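Local coordinates for YcaO (Methanopyrus kandleri, PDB 6CI7), which probably uses ATP and magnesium to activate backbone amides of a peptide or protein, as YcaO cyclodehydratases and their relatives do, at residues D7-R12 with K64-I69. Residues are numbered along the deposited sequence; the frame is centred on the assembly and turned at random.
With ACP (phosphomethylphosphonic acid adenylate ester), chain G.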
ATOM      1  N   ASP A   7      15.520   7.394   0.770  1.00 50.45           N
ATOM      2  CA  ASP A   7      14.919   6.281   1.508  1.00 51.44           C
ATOM      3  C   ASP A   7      14.138   6.745   2.744  1.00 49.21           C
ATOM      4  O   ASP A   7      14.107   6.057   3.770  1.00 47.74           O
ATOM      5  CB  ASP A   7      15.980   5.213   1.852  1.00 53.37           C
ATOM      6  CG  ASP A   7      17.021   5.700   2.861  1.00 57.63           C
ATOM      7  OD1 ASP A   7      17.104   6.922   3.146  1.00 56.82           O
ATOM      8  OD2 ASP A   7      17.767   4.835   3.381  1.00 61.55           O
ATOM      9  N   VAL A   8      13.508   7.913   2.625  1.00 45.03           N
ATOM     10  CA  VAL A   8      12.612   8.434   3.650  1.00 45.14           C
ATOM     11  C   VAL A   8      11.244   7.714   3.617  1.00 47.62           C
ATOM     12  O   VAL A   8      10.996   6.818   4.443  1.00 48.80           O
ATOM     13  CB  VAL A   8      12.496   9.971   3.558  1.00 45.30           C
ATOM     14  CG1 VAL A   8      11.579  10.521   4.642  1.00 42.79           C
ATOM     15  CG2 VAL A   8      13.881  10.600   3.685  1.00 44.12           C
ATOM     16  N   GLU A   9      10.376   8.079   2.668  1.00 44.53           N
ATOM     17  CA  GLU A   9       9.026   7.479   2.550  1.00 42.49           C
ATOM     18  C   GLU A   9       9.040   6.174   1.764  1.00 41.85           C
ATOM     19  O   GLU A   9       8.075   5.423   1.807  1.00 44.50           O
ATOM     20  CB  GLU A   9       8.040   8.441   1.869  1.00 40.75           C
ATOM     21  CG  GLU A   9       7.656   9.659   2.687  1.00 42.32           C
ATOM     22  CD  GLU A   9       8.620  10.824   2.551  1.00 46.10           C
ATOM     23  OE1 GLU A   9       9.615  10.723   1.794  1.00 51.17           O
ATOM     24  OE2 GLU A   9       8.375  11.867   3.186  1.00 47.22           O
ATOM     25  N   GLY A  10      10.133   5.931   1.038  1.00 39.48           N
ATOM     26  CA  GLY A  10      10.240   4.844   0.073  1.00 39.73           C
ATOM     27  C   GLY A  10      11.618   4.853  -0.570  1.00 41.76           C
ATOM     28  O   GLY A  10      12.361   5.829  -0.442  1.00 43.86           O
ATOM     29  N   PHE A  11      11.950   3.773  -1.270  1.00 40.95           N
ATOM     30  CA  PHE A  11      13.279   3.608  -1.871  1.00 44.00           C
ATOM     31  C   PHE A  11      13.298   4.088  -3.313  1.00 45.50           C
ATOM     32  O   PHE A  11      12.690   3.456  -4.188  1.00 45.09           O
ATOM     33  CB  PHE A  11      13.719   2.145  -1.809  1.00 41.58           C
ATOM     34  CG  PHE A  11      13.720   1.577  -0.428  1.00 42.79           C
ATOM     35  CD1 PHE A  11      14.792   1.813   0.440  1.00 43.33           C
ATOM     36  CD2 PHE A  11      12.656   0.786   0.009  1.00 42.11           C
ATOM     37  CE1 PHE A  11      14.797   1.273   1.715  1.00 44.03           C
ATOM     38  CE2 PHE A  11      12.644   0.252   1.293  1.00 42.26           C
ATOM     39  CZ  PHE A  11      13.721   0.489   2.145  1.00 45.74           C
ATOM     40  N   ARG A  12      14.007   5.195  -3.543  1.00 44.14           N
ATOM     41  CA  ARG A  12      13.942   5.928  -4.818  1.00 48.75           C
ATOM     42  C   ARG A  12      15.313   6.186  -5.450  1.00 50.44           C
ATOM     43  O   ARG A  12      16.298   6.437  -4.748  1.00 53.43           O
ATOM     44  CB  ARG A  12      13.152   7.254  -4.673  1.00 44.84           C
ATOM     45  CG  ARG A  12      11.731   7.108  -4.107  1.00 45.92           C
ATOM     46  CD  ARG A  12      10.799   6.315  -5.037  1.00 44.46           C
ATOM     47  NE  ARG A  12       9.565   5.912  -4.363  1.00 45.05           N
ATOM     48  CZ  ARG A  12       8.510   5.339  -4.953  1.00 44.63           C
ATOM     49  NH1 ARG A  12       8.497   5.080  -6.258  1.00 41.75           N
ATOM     50  NH2 ARG A  12       7.452   5.022  -4.227  1.00 41.59           N
ATOM     51  N   LYS A  64       0.861  12.339   0.372  1.00 41.59           N
ATOM     52  CA  LYS A  64       1.420  12.853   1.609  1.00 41.38           C
ATOM     53  C   LYS A  64       2.924  12.597   1.595  1.00 41.17           C
ATOM     54  O   LYS A  64       3.418  11.893   0.707  1.00 44.08           O
ATOM     55  CB  LYS A  64       0.729  12.223   2.844  1.00 43.58           C
ATOM     56  CG  LYS A  64       1.167  10.812   3.223  1.00 44.29           C
ATOM     57  CD  LYS A  64       0.597   9.749   2.302  1.00 46.64           C
ATOM     58  CE  LYS A  64       0.854   8.352   2.847  1.00 52.37           C
ATOM     59  NZ  LYS A  64       0.138   7.322   2.049  1.00 55.06           N
ATOM     60  N   GLY A  65       3.627  13.183   2.568  1.00 38.78           N
ATOM     61  CA  GLY A  65       5.077  13.073   2.718  1.00 39.67           C
ATOM     62  C   GLY A  65       5.566  13.892   3.901  1.00 40.14           C
ATOM     63  O   GLY A  65       4.787  14.604   4.530  1.00 45.59           O
ATOM     64  N   THR A  66       6.855  13.796   4.216  1.00 39.70           N
ATOM     65  CA  THR A  66       7.453  14.646   5.247  1.00 40.72           C
ATOM     66  C   THR A  66       7.668  16.067   4.744  1.00 43.17           C
ATOM     67  O   THR A  66       7.752  17.008   5.548  1.00 46.58           O
ATOM     68  CB  THR A  66       8.790  14.094   5.752  1.00 41.91           C
ATOM     69  OG1 THR A  66       9.676  13.917   4.642  1.00 42.78           O
ATOM     70  CG2 THR A  66       8.582  12.767   6.468  1.00 41.20           C
ATOM     71  N   THR A  67       7.765  16.220   3.422  1.00 42.41           N
ATOM     72  CA  THR A  67       7.912  17.534   2.780  1.00 43.03           C
ATOM     73  C   THR A  67       6.778  17.778   1.786  1.00 45.50           C
ATOM     74  O   THR A  67       6.132  16.819   1.308  1.00 47.27           O
ATOM     75  CB  THR A  67       9.227  17.652   2.003  1.00 41.86           C
ATOM     76  OG1 THR A  67       9.181  16.748   0.893  1.00 47.66           O
ATOM     77  CG2 THR A  67      10.438  17.347   2.880  1.00 36.44           C
ATOM     78  N   ARG A  68       6.550  19.056   1.480  1.00 42.04           N
ATOM     79  CA  ARG A  68       5.547  19.463   0.498  1.00 42.12           C
ATOM     80  C   ARG A  68       5.814  18.897  -0.899  1.00 41.93           C
ATOM     81  O   ARG A  68       4.868  18.484  -1.596  1.00 41.03           O
ATOM     82  CB  ARG A  68       5.448  20.984   0.433  1.00 42.01           C
ATOM     83  CG  ARG A  68       4.210  21.500  -0.286  1.00 43.09           C
ATOM     84  CD  ARG A  68       3.168  21.871   0.750  1.00 47.28           C
ATOM     85  NE  ARG A  68       2.022  20.998   0.671  1.00 41.09           N
ATOM     86  CZ  ARG A  68       1.110  20.835   1.629  1.00 40.61           C
ATOM     87  NH1 ARG A  68       1.215  21.448   2.806  1.00 36.25           N
ATOM     88  NH2 ARG A  68       0.100  19.997   1.410  1.00 40.03           N
ATOM     89  N   ILE A  69       7.088  18.880  -1.302  1.00 44.08           N
ATOM     90  CA  ILE A  69       7.494  18.295  -2.593  1.00 42.48           C
ATOM     91  C   ILE A  69       7.065  16.820  -2.647  1.00 41.73           C
ATOM     92  O   ILE A  69       6.324  16.440  -3.546  1.00 38.34           O
ATOM     93  CB  ILE A  69       9.006  18.464  -2.893  1.00 44.06           C
ATOM     94  CG1 ILE A  69       9.334  19.946  -3.151  1.00 46.31           C
ATOM     95  CG2 ILE A  69       9.406  17.612  -4.103  1.00 40.70           C
ATOM     96  CD1 ILE A  69      10.812  20.278  -3.279  1.00 46.07           C
TER
HETATM   97  PG  ACP G 500      -2.127   3.405  -0.485  1.00 82.76           P
HETATM   98  O1G ACP G 500      -1.845   2.301  -1.627  1.00 81.99           O
HETATM   99  O2G ACP G 500      -2.858   4.671  -1.157  1.00 81.33           O
HETATM  100  O3G ACP G 500      -3.016   2.796   0.521  1.00 93.97           O
HETATM  101  PB  ACP G 500       0.569   4.515  -0.875  1.00 71.47           P
HETATM  102  O1B ACP G 500       0.933   3.191  -1.729  1.00 74.64           O
HETATM  103  O2B ACP G 500      -0.282   5.441  -1.657  1.00 84.57           O
HETATM  104  C3B ACP G 500      -0.591   3.939   0.380  1.00 82.71           C
HETATM  105  PA  ACP G 500       2.518   6.657  -1.213  1.00 52.79           P
HETATM  106  O1A ACP G 500       3.978   6.805  -0.867  1.00 61.13           O
HETATM  107  O2A ACP G 500       1.656   7.846  -0.858  1.00 59.02           O
HETATM  108  O3A ACP G 500       1.926   5.326  -0.460  1.00 67.18           O
HETATM  109  O5' ACP G 500       2.498   6.410  -2.794  1.00 51.97           O
HETATM  110  C5' ACP G 500       1.592   6.952  -3.770  1.00 48.60           C
HETATM  111  C4' ACP G 500       2.015   6.478  -5.173  1.00 47.89           C
HETATM  112  O4' ACP G 500       3.047   7.350  -5.656  1.00 49.27           O
HETATM  113  C3' ACP G 500       2.642   5.081  -5.200  1.00 47.76           C
HETATM  114  O3' ACP G 500       2.414   4.456  -6.478  1.00 47.76           O
HETATM  115  C2' ACP G 500       4.112   5.383  -5.004  1.00 43.72           C
HETATM  116  O2' ACP G 500       4.973   4.367  -5.450  1.00 39.64           O
HETATM  117  C1' ACP G 500       4.280   6.642  -5.825  1.00 45.48           C
HETATM  118  N9  ACP G 500       5.407   7.450  -5.333  1.00 43.38           N
HETATM  119  C8  ACP G 500       5.522   7.937  -4.089  1.00 43.96           C
HETATM  120  N7  ACP G 500       6.682   8.616  -3.934  1.00 43.05           N
HETATM  121  C5  ACP G 500       7.331   8.560  -5.113  1.00 43.29           C
HETATM  122  C6  ACP G 500       8.619   9.082  -5.638  1.00 42.76           C
HETATM  123  N6  ACP G 500       9.433   9.817  -4.841  1.00 45.36           N
HETATM  124  N1  ACP G 500       8.936   8.812  -6.924  1.00 41.27           N
HETATM  125  C2  ACP G 500       8.113   8.084  -7.722  1.00 42.79           C
HETATM  126  N3  ACP G 500       6.930   7.567  -7.312  1.00 43.35           N
HETATM  127  C4  ACP G 500       6.489   7.783  -6.037  1.00 42.98           C
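Glu9 and Thr66 join two separate pieces of chain through a single carboxylate oxygen, an example of how a nucleotide pocket can be assembled from distant loops. The backbone N of Thr66 gives a nearly straight hydrogen bond to Glu9 OE2 (2.7 Å, 170° at the hydrogen), arriving almost along the oxygen's C-O axis. The hydroxyl of the same threonine donates to that oxygen too, OG1 to OE2 2.8 Å, but on the syn side and 24° out of the carboxylate plane. Thr66 can make both bonds because its OG1 sits between its own N and carbonyl carbon (chi1 56°), bringing hydroxyl and amide to bear on one point. The CG1 methyl of Val8 lies near the same hydroxyl, 3.9 Å from Thr66 OG1.

The other carboxylate oxygen, Glu9 OE1, is hydrogen-bonded to Tyr6 OH, so both oxygens of the group are held. Just beyond, Thr67 N-caps helix 68-84, its OG1 accepting from the backbone N of Gln70.

The bound ATP analogue ACP meets both segments. Arg12 spreads its guanidinium over the adenine, CZ 3.4 Å from ACP C4, while NH2 donates in plane to the ribose O2' at 2.8 Å; Glu156 pairs with NH1. A leucine in place of Arg12 would probably leave O2' without this donor and Glu156 without its positive mate, besides uncovering part of the base. From the other segment Lys64 NZ reaches the alpha-phosphate oxygen O2A in a weak bond of 3.3 Å, and it also bonds Gln254. Gln70 and Ser74 of helix 68-84 bond the nucleotide as well. The buried Glu9 carboxylate, with two donors on OE2 and the Tyr6 hydroxyl at OE1, is likely to be ionised, and it ties the loop that bears Arg12 to the residues just after Lys64.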